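PDB 2FNA: conserved hypothetical protein from Sulfolobus solfataricus, which probably binds and hydrolyses ATP as an archaeal AAA+ ATPase, and holds ADP and magnesium in its nucleotide site. Local coordinates for residues N126-F131 and V139-D144; A162-N167 and I171-S176; E233-K238 and G244-F249. All blocks are in the same frame, centred on the assembly; numbering follows the deposited sequence.

Contact 1 (N126-F131 and V139-D144); sequences NLLESF and VIIVLD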
loop_
_atom_site.group_PDB
_atom_site.type_symbol
_atom_site.label_atom_id
_atom_site.label_comp_id
_atom_site.label_asym_id
_atom_site.label_seq_id
_atom_site.Cartn_x
_atom_site.Cartn_y
_atom_site.Cartn_z
ATOM N N ASN A 126 -4.541 16.752 -19.505
ATOM C CA ASN A 126 -5.768 16.979 -20.311
ATOM C C ASN A 126 -6.816 15.910 -20.062
ATOM O O ASN A 126 -8.022 16.171 -20.115
ATOM C CB ASN A 126 -5.453 16.995 -21.802
ATOM C CG ASN A 126 -4.794 18.287 -22.260
ATOM O OD1 ASN A 126 -4.740 19.285 -21.529
ATOM N ND2 ASN A 126 -4.295 18.276 -23.491
ATOM N N LEU A 127 -6.348 14.700 -19.783
ATOM C CA LEU A 127 -7.222 13.594 -19.450
ATOM C C LEU A 127 -8.000 13.886 -18.158
ATOM O O LEU A 127 -9.230 13.746 -18.120
ATOM C CB LEU A 127 -6.397 12.313 -19.337
ATOM C CG LEU A 127 -7.143 10.999 -19.057
ATOM C CD1 LEU A 127 -8.240 10.715 -20.121
ATOM C CD2 LEU A 127 -6.162 9.819 -18.961
ATOM N N LEU A 128 -7.278 14.306 -17.123
ATOM C CA LEU A 128 -7.861 14.647 -15.818
ATOM C C LEU A 128 -8.836 15.802 -15.957
ATOM O O LEU A 128 -9.914 15.816 -15.341
ATOM C CB LEU A 128 -6.773 15.050 -14.831
ATOM C CG LEU A 128 -5.733 14.006 -14.404
ATOM C CD1 LEU A 128 -4.722 14.674 -13.497
ATOM C CD2 LEU A 128 -6.381 12.854 -13.706
ATOM N N GLU A 129 -8.430 16.775 -16.762
ATOM C CA GLU A 129 -9.231 17.951 -17.031
ATOM C C GLU A 129 -10.560 17.593 -17.698
ATOM O O GLU A 129 -11.564 18.279 -17.491
ATOM C CB GLU A 129 -8.432 18.934 -17.894
ATOM C CG GLU A 129 -8.997 20.335 -17.883
ATOM C CD GLU A 129 -7.988 21.418 -18.242
ATOM O OE1 GLU A 129 -6.766 21.143 -18.346
ATOM O OE2 GLU A 129 -8.443 22.567 -18.407
ATOM N N SER A 130 -10.576 16.505 -18.471
ATOM C CA SER A 130 -11.806 16.050 -19.147
ATOM C C SER A 130 -12.747 15.288 -18.213
ATOM O O SER A 130 -13.963 15.303 -18.404
ATOM C CB SER A 130 -11.467 15.170 -20.345
ATOM O OG SER A 130 -11.017 13.906 -19.923
ATOM N N PHE A 131 -12.185 14.602 -17.214
ATOM C CA PHE A 131 -12.981 14.001 -16.156
ATOM C C PHE A 131 -13.703 15.116 -15.435
ATOM O O PHE A 131 -14.903 15.014 -15.165
ATOM C CB PHE A 131 -12.121 13.276 -15.123
ATOM C CG PHE A 131 -11.332 12.111 -15.653
ATOM C CD1 PHE A 131 -11.639 11.495 -16.851
ATOM C CD2 PHE A 131 -10.269 11.608 -14.901
ATOM C CE1 PHE A 131 -10.888 10.410 -17.301
ATOM C CE2 PHE A 131 -9.526 10.516 -15.348
ATOM C CZ PHE A 131 -9.841 9.923 -16.555
ATOM N N VAL A 139 -14.276 14.015 -8.652
ATOM C CA VAL A 139 -13.927 12.695 -9.190
ATOM C C VAL A 139 -12.668 12.292 -8.453
ATOM O O VAL A 139 -11.748 13.085 -8.335
ATOM C CB VAL A 139 -13.615 12.747 -10.688
ATOM C CG1 VAL A 139 -13.212 11.377 -11.200
ATOM C CG2 VAL A 139 -14.816 13.336 -11.478
ATOM N N ILE A 140 -12.657 11.063 -7.964
ATOM C CA ILE A 140 -11.583 10.565 -7.147
ATOM C C ILE A 140 -10.699 9.710 -8.015
ATOM O O ILE A 140 -11.179 8.844 -8.766
ATOM C CB ILE A 140 -12.127 9.770 -5.965
ATOM C CG1 ILE A 140 -13.070 10.666 -5.155
ATOM C CG2 ILE A 140 -10.979 9.184 -5.130
ATOM C CD1 ILE A 140 -13.815 9.961 -4.092
ATOM N N ILE A 141 -9.404 9.969 -7.923
ATOM C CA ILE A 141 -8.410 9.199 -8.624
ATOM C C ILE A 141 -7.601 8.474 -7.566
ATOM O O ILE A 141 -6.898 9.104 -6.760
ATOM C CB ILE A 141 -7.454 10.043 -9.463
ATOM C CG1 ILE A 141 -8.202 11.043 -10.338
ATOM C CG2 ILE A 141 -6.566 9.120 -10.296
ATOM C CD1 ILE A 141 -8.787 10.495 -11.590
ATOM N N VAL A 142 -7.733 7.151 -7.561
ATOM C CA VAL A 142 -7.062 6.316 -6.595
ATOM C C VAL A 142 -5.864 5.687 -7.234
ATOM O O VAL A 142 -5.975 5.003 -8.274
ATOM C CB VAL A 142 -8.000 5.203 -6.051
ATOM C CG1 VAL A 142 -7.307 4.358 -5.037
ATOM C CG2 VAL A 142 -9.260 5.812 -5.465
ATOM N N LEU A 143 -4.727 5.901 -6.582
ATOM C CA LEU A 143 -3.483 5.257 -6.930
ATOM C C LEU A 143 -3.109 4.426 -5.739
ATOM O O LEU A 143 -2.457 4.904 -4.823
ATOM C CB LEU A 143 -2.411 6.304 -7.219
ATOM C CG LEU A 143 -2.742 7.343 -8.299
ATOM C CD1 LEU A 143 -1.611 8.301 -8.468
ATOM C CD2 LEU A 143 -3.053 6.690 -9.610
ATOM N N ASP A 144 -3.568 3.181 -5.742
ATOM C CA ASP A 144 -3.383 2.308 -4.610
ATOM C C ASP A 144 -2.039 1.595 -4.778
ATOM O O ASP A 144 -1.854 0.776 -5.674
ATOM C CB ASP A 144 -4.559 1.343 -4.509
ATOM C CG ASP A 144 -4.637 0.593 -3.168
ATOM O OD1 ASP A 144 -3.803 0.816 -2.266
ATOM O OD2 ASP A 144 -5.566 -0.256 -3.035
#

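Contact 2 (A162-N167 and I171-S176); sequences AYAYDN and IKFIMS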
loop_
_atom_site.group_PDB
_atom_site.type_symbol
_atom_site.label_atom_id
_atom_site.label_comp_id
_atom_site.label_asym_id
_atom_site.label_seq_id
_atom_site.Cartn_x
_atom_site.Cartn_y
_atom_site.Cartn_z
ATOM N N ALA A 162 0.661 18.095 -10.295
ATOM C CA ALA A 162 0.776 19.459 -9.771
ATOM C C ALA A 162 -0.225 20.390 -10.456
ATOM O O ALA A 162 -0.838 21.232 -9.818
ATOM C CB ALA A 162 2.189 19.990 -9.971
ATOM N N TYR A 163 -0.380 20.226 -11.759
ATOM C CA TYR A 163 -1.368 20.983 -12.514
ATOM C C TYR A 163 -2.800 20.795 -11.948
ATOM O O TYR A 163 -3.551 21.758 -11.771
ATOM C CB TYR A 163 -1.304 20.632 -14.012
ATOM C CG TYR A 163 -2.395 21.327 -14.789
ATOM C CD1 TYR A 163 -2.284 22.670 -15.088
ATOM C CD2 TYR A 163 -3.574 20.662 -15.145
ATOM C CE1 TYR A 163 -3.285 23.344 -15.755
ATOM C CE2 TYR A 163 -4.598 21.338 -15.815
ATOM C CZ TYR A 163 -4.438 22.681 -16.112
ATOM O OH TYR A 163 -5.414 23.399 -16.770
ATOM N N ALA A 164 -3.161 19.545 -11.690
ATOM C CA ALA A 164 -4.422 19.199 -11.079
ATOM C C ALA A 164 -4.544 19.791 -9.684
ATOM O O ALA A 164 -5.546 20.439 -9.352
ATOM C CB ALA A 164 -4.559 17.666 -11.017
ATOM N N TYR A 165 -3.522 19.559 -8.869
ATOM C CA TYR A 165 -3.461 20.102 -7.511
ATOM C C TYR A 165 -3.745 21.595 -7.511
ATOM O O TYR A 165 -4.611 22.071 -6.764
ATOM C CB TYR A 165 -2.079 19.793 -6.864
ATOM C CG TYR A 165 -2.026 20.096 -5.370
ATOM C CD1 TYR A 165 -2.048 21.407 -4.909
ATOM C CD2 TYR A 165 -1.944 19.081 -4.444
ATOM C CE1 TYR A 165 -2.001 21.687 -3.562
ATOM C CE2 TYR A 165 -1.910 19.348 -3.098
ATOM C CZ TYR A 165 -1.947 20.661 -2.666
ATOM O OH TYR A 165 -1.895 20.925 -1.339
ATOM N N ASP A 166 -3.019 22.346 -8.342
ATOM C CA ASP A 166 -3.185 23.806 -8.373
ATOM C C ASP A 166 -4.453 24.284 -9.115
ATOM O O ASP A 166 -5.022 25.313 -8.745
ATOM C CB ASP A 166 -1.942 24.504 -8.956
ATOM C CG ASP A 166 -0.670 24.261 -8.124
ATOM O OD1 ASP A 166 -0.759 23.861 -6.931
ATOM O OD2 ASP A 166 0.431 24.467 -8.681
ATOM N N ASN A 167 -4.913 23.530 -10.123
ATOM C CA ASN A 167 -5.950 24.040 -11.062
ATOM C C ASN A 167 -7.245 23.232 -11.261
ATOM O O ASN A 167 -8.243 23.790 -11.724
ATOM C CB ASN A 167 -5.313 24.253 -12.433
ATOM C CG ASN A 167 -4.078 25.110 -12.352
ATOM O OD1 ASN A 167 -4.171 26.314 -12.147
ATOM N ND2 ASN A 167 -2.904 24.486 -12.455
ATOM N N ILE A 171 -10.877 17.436 -8.987
ATOM C CA ILE A 171 -10.071 16.205 -9.054
ATOM C C ILE A 171 -9.427 16.031 -7.689
ATOM O O ILE A 171 -8.721 16.932 -7.213
ATOM C CB ILE A 171 -8.982 16.234 -10.189
ATOM C CG1 ILE A 171 -9.593 16.310 -11.599
ATOM C CG2 ILE A 171 -8.040 15.024 -10.099
ATOM C CD1 ILE A 171 -10.294 15.090 -12.072
ATOM N N LYS A 172 -9.742 14.903 -7.040
ATOM C CA LYS A 172 -9.237 14.560 -5.717
ATOM C C LYS A 172 -8.506 13.229 -5.761
ATOM O O LYS A 172 -9.110 12.204 -6.064
ATOM C CB LYS A 172 -10.390 14.461 -4.729
ATOM C CG LYS A 172 -11.279 15.661 -4.657
ATOM C CD LYS A 172 -10.541 16.868 -4.137
ATOM C CE LYS A 172 -11.419 18.128 -4.086
ATOM N NZ LYS A 172 -10.466 19.242 -3.960
ATOM N N PHE A 173 -7.201 13.240 -5.479
ATOM C CA PHE A 173 -6.402 12.032 -5.502
ATOM C C PHE A 173 -6.352 11.375 -4.150
ATOM O O PHE A 173 -6.231 12.050 -3.091
ATOM C CB PHE A 173 -4.951 12.336 -5.877
ATOM C CG PHE A 173 -4.770 12.804 -7.280
ATOM C CD1 PHE A 173 -4.525 11.884 -8.299
ATOM C CD2 PHE A 173 -4.807 14.150 -7.590
ATOM C CE1 PHE A 173 -4.377 12.303 -9.605
ATOM C CE2 PHE A 173 -4.626 14.578 -8.892
ATOM C CZ PHE A 173 -4.413 13.647 -9.897
ATOM N N ILE A 174 -6.365 10.046 -4.175
ATOM C CA ILE A 174 -6.045 9.280 -3.002
ATOM C C ILE A 174 -4.882 8.373 -3.367
ATOM O O ILE A 174 -4.999 7.534 -4.267
ATOM C CB ILE A 174 -7.269 8.455 -2.469
ATOM C CG1 ILE A 174 -8.399 9.382 -2.049
ATOM C CG2 ILE A 174 -6.861 7.577 -1.285
ATOM C CD1 ILE A 174 -9.694 8.641 -1.801
HETATM N N MSE A 175 -3.766 8.545 -2.666
HETATM C CA MSE A 175 -2.560 7.765 -2.957
HETATM C C MSE A 175 -2.136 7.029 -1.715
HETATM O O MSE A 175 -1.832 7.653 -0.686
HETATM C CB MSE A 175 -1.405 8.679 -3.413
HETATM C CG MSE A 175 -1.817 9.645 -4.505
HETATM SE SE MSE A 175 -0.388 10.682 -5.332
HETATM C CE MSE A 175 -1.506 11.607 -6.513
ATOM N N SER A 176 -2.039 5.714 -1.822
ATOM C CA SER A 176 -1.649 4.907 -0.686
ATOM C C SER A 176 -0.259 4.341 -0.894
ATOM O O SER A 176 0.198 4.209 -2.028
ATOM C CB SER A 176 -2.633 3.755 -0.484
ATOM O OG SER A 176 -2.468 2.785 -1.497
#

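Contact 3 (E233-K238 and G244-F249); sequences EVVYEK and GWLTYF. With ADP (adenosine-5'-diphosphate), chain D.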
loop_
_atom_site.group_PDB
_atom_site.type_symbol
_atom_site.label_atom_id
_atom_site.label_comp_id
_atom_site.label_asym_id
_atom_site.label_seq_id
_atom_site.Cartn_x
_atom_site.Cartn_y
_atom_site.Cartn_z
ATOM N N GLU A 233 -5.017 -13.252 24.640
ATOM C CA GLU A 233 -3.663 -12.771 24.929
ATOM C C GLU A 233 -2.612 -13.584 24.209
ATOM O O GLU A 233 -1.643 -13.024 23.697
ATOM C CB GLU A 233 -3.363 -12.820 26.431
ATOM C CG GLU A 233 -4.223 -11.926 27.269
ATOM C CD GLU A 233 -3.895 -10.482 27.070
ATOM O OE1 GLU A 233 -2.704 -10.149 26.867
ATOM O OE2 GLU A 233 -4.841 -9.676 27.118
ATOM N N VAL A 234 -2.786 -14.897 24.166
ATOM C CA VAL A 234 -1.843 -15.729 23.449
ATOM C C VAL A 234 -1.895 -15.440 21.948
ATOM O O VAL A 234 -0.872 -15.519 21.273
ATOM C CB VAL A 234 -2.013 -17.251 23.721
ATOM C CG1 VAL A 234 -3.314 -17.775 23.198
ATOM C CG2 VAL A 234 -0.849 -18.031 23.099
ATOM N N VAL A 235 -3.077 -15.105 21.432
ATOM C CA VAL A 235 -3.186 -14.801 20.013
ATOM C C VAL A 235 -2.364 -13.545 19.740
ATOM O O VAL A 235 -1.546 -13.554 18.852
ATOM C CB VAL A 235 -4.640 -14.632 19.521
ATOM C CG1 VAL A 235 -4.661 -14.216 18.025
ATOM C CG2 VAL A 235 -5.423 -15.906 19.695
ATOM N N TYR A 236 -2.560 -12.474 20.515
ATOM C CA TYR A 236 -1.749 -11.262 20.342
ATOM C C TYR A 236 -0.236 -11.527 20.498
ATOM O O TYR A 236 0.581 -11.008 19.725
ATOM C CB TYR A 236 -2.188 -10.141 21.294
ATOM C CG TYR A 236 -1.386 -8.862 21.080
ATOM C CD1 TYR A 236 -1.552 -8.075 19.937
ATOM C CD2 TYR A 236 -0.422 -8.475 22.000
ATOM C CE1 TYR A 236 -0.771 -6.934 19.740
ATOM C CE2 TYR A 236 0.336 -7.342 21.818
ATOM C CZ TYR A 236 0.154 -6.572 20.706
ATOM O OH TYR A 236 0.947 -5.447 20.565
ATOM N N GLU A 237 0.136 -12.311 21.501
ATOM C CA GLU A 237 1.550 -12.601 21.741
ATOM C C GLU A 237 2.177 -13.309 20.547
ATOM O O GLU A 237 3.306 -13.015 20.200
ATOM C CB GLU A 237 1.750 -13.423 23.023
ATOM C CG GLU A 237 1.609 -12.587 24.319
ATOM C CD GLU A 237 1.107 -13.366 25.569
ATOM O OE1 GLU A 237 0.869 -14.610 25.516
ATOM O OE2 GLU A 237 0.948 -12.696 26.628
ATOM N N LYS A 238 1.428 -14.206 19.902
ATOM C CA LYS A 238 1.964 -15.054 18.826
ATOM C C LYS A 238 1.882 -14.414 17.430
ATOM O O LYS A 238 2.779 -14.584 16.603
ATOM C CB LYS A 238 1.230 -16.400 18.810
ATOM C CG LYS A 238 1.723 -17.430 19.830
ATOM C CD LYS A 238 2.935 -18.212 19.308
ATOM C CE LYS A 238 2.921 -19.666 19.757
ATOM N NZ LYS A 238 2.709 -19.820 21.227
ATOM N N GLY A 244 -4.277 -7.625 9.103
ATOM C CA GLY A 244 -4.394 -8.678 8.104
ATOM C C GLY A 244 -4.105 -10.056 8.657
ATOM O O GLY A 244 -4.772 -11.032 8.281
ATOM N N TRP A 245 -3.119 -10.171 9.554
ATOM C CA TRP A 245 -2.795 -11.486 10.100
ATOM C C TRP A 245 -3.851 -11.920 11.141
ATOM O O TRP A 245 -4.210 -13.105 11.239
ATOM C CB TRP A 245 -1.438 -11.505 10.772
ATOM C CG TRP A 245 -0.247 -11.146 9.949
ATOM C CD1 TRP A 245 0.779 -10.414 10.377
ATOM C CD2 TRP A 245 0.072 -11.547 8.598
ATOM N NE1 TRP A 245 1.723 -10.306 9.408
ATOM C CE2 TRP A 245 1.320 -10.992 8.300
ATOM C CE3 TRP A 245 -0.566 -12.322 7.624
ATOM C CZ2 TRP A 245 1.951 -11.168 7.074
ATOM C CZ3 TRP A 245 0.064 -12.494 6.393
ATOM C CH2 TRP A 245 1.304 -11.927 6.132
ATOM N N LEU A 246 -4.334 -10.963 11.922
ATOM C CA LEU A 246 -5.370 -11.237 12.922
ATOM C C LEU A 246 -6.680 -11.659 12.256
ATOM O O LEU A 246 -7.409 -12.521 12.768
ATOM C CB LEU A 246 -5.602 -9.981 13.776
ATOM C CG LEU A 246 -4.452 -9.712 14.767
ATOM C CD1 LEU A 246 -4.648 -8.412 15.427
ATOM C CD2 LEU A 246 -4.351 -10.806 15.819
ATOM N N THR A 247 -6.974 -11.024 11.121
ATOM C CA THR A 247 -8.129 -11.362 10.285
ATOM C C THR A 247 -8.083 -12.804 9.770
ATOM O O THR A 247 -9.079 -13.502 9.843
ATOM C CB THR A 247 -8.211 -10.404 9.071
ATOM O OG1 THR A 247 -8.296 -9.056 9.523
ATOM C CG2 THR A 247 -9.441 -10.672 8.155
ATOM N N TYR A 248 -6.951 -13.201 9.187
ATOM C CA TYR A 248 -6.743 -14.556 8.708
ATOM C C TYR A 248 -6.903 -15.562 9.858
ATOM O O TYR A 248 -7.645 -16.480 9.730
ATOM C CB TYR A 248 -5.339 -14.683 8.117
ATOM C CG TYR A 248 -5.101 -15.960 7.341
ATOM C CD1 TYR A 248 -5.453 -16.043 5.999
ATOM C CD2 TYR A 248 -4.509 -17.072 7.936
ATOM C CE1 TYR A 248 -5.233 -17.219 5.265
ATOM C CE2 TYR A 248 -4.295 -18.240 7.207
ATOM C CZ TYR A 248 -4.656 -18.308 5.874
ATOM O OH TYR A 248 -4.460 -19.494 5.109
ATOM N N PHE A 249 -6.230 -15.330 10.991
ATOM C CA PHE A 249 -6.404 -16.147 12.187
ATOM C C PHE A 249 -7.864 -16.298 12.552
ATOM O O PHE A 249 -8.324 -17.379 12.829
ATOM C CB PHE A 249 -5.688 -15.558 13.412
ATOM C CG PHE A 249 -6.109 -16.223 14.696
ATOM C CD1 PHE A 249 -5.560 -17.452 15.065
ATOM C CD2 PHE A 249 -7.088 -15.667 15.500
ATOM C CE1 PHE A 249 -5.970 -18.095 16.194
ATOM C CE2 PHE A 249 -7.493 -16.318 16.646
ATOM C CZ PHE A 249 -6.936 -17.546 16.984
HETATM P PB ADP D . -3.425 -2.928 3.059
HETATM O O1B ADP D . -3.028 -1.900 4.070
HETATM O O2B ADP D . -2.323 -3.957 2.835
HETATM O O3B ADP D . -4.066 -2.429 1.808
HETATM P PA ADP D . -5.975 -4.389 3.354
HETATM O O1A ADP D . -7.080 -3.390 3.229
HETATM O O2A ADP D . -5.748 -5.126 2.100
HETATM O O3A ADP D . -4.558 -3.808 3.902
HETATM O "O5'" ADP D . -6.325 -5.283 4.620
HETATM C "C5'" ADP D . -5.594 -6.477 4.948
HETATM C "C4'" ADP D . -6.548 -7.530 5.507
HETATM O "O4'" ADP D . -6.956 -7.220 6.826
HETATM C "C3'" ADP D . -7.824 -7.689 4.740
HETATM O "O3'" ADP D . -8.269 -9.048 4.932
HETATM C "C2'" ADP D . -8.800 -6.776 5.448
HETATM O "O2'" ADP D . -10.150 -7.192 5.300
HETATM C "C1'" ADP D . -8.345 -6.948 6.870
HETATM N N9 ADP D . -8.494 -5.778 7.728
HETATM C C8 ADP D . -7.557 -4.828 7.936
HETATM N N7 ADP D . -7.989 -3.941 8.832
HETATM C C5 ADP D . -9.240 -4.311 9.195
HETATM C C6 ADP D . -10.288 -3.821 10.117
HETATM N N6 ADP D . -10.092 -2.695 10.834
HETATM N N1 ADP D . -11.447 -4.530 10.226
HETATM C C2 ADP D . -11.660 -5.663 9.531
HETATM N N3 ADP D . -10.752 -6.172 8.681
HETATM C C4 ADP D . -9.556 -5.548 8.491
#

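Contact 1 (N126-F131 and V139-D144)
Ile141 sends its terminal methyl into the notch between Leu128 and Phe131, two residues three positions apart on the same face of helix 124-133. Its CD1 stands 3.8 Å from CD2 of Phe131, close to the ring plane, so the methyl meets the edge of the aromatic ring and the two side chains cross at about a right angle. Beside it, CD2 of Leu128 comes to 4.0 Å from the same CD1 of Ile141. A bent isoleucine chain, with chi2 at -80° instead of extended, carries CD1 into this position. Val139, two residues earlier and therefore on the same side of the strand, meets the last turn of the segment, its CG2 lying 4.1 Å from the carbonyl O of Phe131. Beta-branched residues such as valine and isoleucine suit a strand and give the helix an apolar surface to lie on.

This is a helix packed on a parallel sheet, as in the alpha/beta core of P-loop NTPases; the axes of segments 126-131 and 139-144 run at 142°, closer to antiparallel than to perpendicular, and approach to 10.2 Å. Alternation along the strand then sends Ile140 and Val142 to the opposite side of the sheet, while at its end the Asp144 carboxylate is hydrogen-bonded to the hydroxyls of Ser44 and Tyr60, a placement consistent with a Walker B aspartate.

Behind the first shell, the Phe131 ring folds back along its own helix. With CG beside the backbone N (chi1 -63°), one ring face lies over the carbonyl O of Leu127, offset toward the rim. Ile85 and Leu88 of helix 74-91 also pack on Phe131, and Phe173 of the neighbouring strand touches both Leu128 and Ile141.

Contact 2 (A162-N167 and I171-S176)
Phe173 presents the edge of its ring to Ala164, whose CB lies in the ring plane, 3.7 Å from CE2 of Phe173. The methyl therefore abuts the rim near CE2 and CZ and does not sit over a face. The CG of Phe173 is placed beside its backbone N, at chi1 -67°, and from there the ring reaches out from the strand to the helix. On the helix a second ring has a different neighbour: one face of Tyr163 carries CB of Asn167, a turn later, 4.0 Å above the plane and offset toward the rim.

Ala164 is small enough to let the helix come down close to the strand, its CA only 6.7 Å from the CA of Ile171. That isoleucine starts toward the helix but its chain then turns aside to Phe131, leaving CG2 of Ile171 at 4.5 Å from CB of Ala164. Leu128 of helix 124-133 also touches Ala164.

The helix stops at Asn167, where the carbonyl O of Tyr163 receives two donors. One is the backbone N of Asn167; the other is ND2 of Asn167, at 2.9 Å from O of Tyr163, lying in the carbonyl plane on a lone pair, though the N-H...O angle of 139° makes the bond rather bent. Other polar groups of the helix are engaged elsewhere: Asp166 forms a salt bridge with Arg199, and the Tyr163 hydroxyl is hydrogen-bonded to Glu129. A short loop then leads into strand 171-177, closing the beta-alpha-beta unit that begins with strand 139-144.

Between the two segments the contact is purely apolar, with three buried residues meeting through methyl and aromatic carbons. With no hydrogen bond across the segments, their cohesion rests on buried apolar surface and gives little directional preference.

Contact 3 (E233-K238 and G244-F249)
Both methyls of one valine press on a single aromatic ring: Val235 puts CG1 over a face of Phe249 in a CH-pi contact, 3.9 Å from the ring centroid and 18° off the normal, while its CG2 reaches 3.5 Å from CZ of Phe249. The two side chains come from opposite directions, and Phe249 extends to meet the valine because CG stands anti to the backbone N (chi1 167°). Leu246, one turn earlier, adds CD2 at 4.1 Å from CG1 of Val235. A compact branched residue on one helix thus fits between a ring and a leucine on the other, where wholly apolar groups suit a buried interface.

The other side of helix 243-256 serves the nucleotide. Lacking a side chain, Gly244 lets its CA come within 3.2 Å of O4' of the ADP ribose, and Thr247 sets OG1 3.4 Å from C1' of ADP; that hydroxyl is hydrogen-bonded to O of Pro243. Ala262 and Thr266 of helix 259-282 touch Phe249. Such a helical bundle covering the sugar of the nucleotide is consistent with the C-terminal lid of an AAA+ module.

In the fold
The three contacts come one after another along the chain, without overlap. Contacts 1 and 2 are neighbours, their centres about 8 Å apart: strands 139-144 and 171-177 pair in the five-stranded parallel sheet, and Ile171 CD1 packs on Leu128 O at 3.4 Å. The sheet order, 58-62, 139-144, 171-177, 32-37, 202-206, is that of AAA+ ATPases. Contact 3 lies on the other side of the chain's centre, centre to centre about 38 Å from contact 1 and about 37 Å from contact 2, in a purely helical region. ADP lies against contact 3 and accepts a hydrogen bond from the backbone N of Lys43 in the probable P-loop, bridging the sheet-bearing core and the helical part.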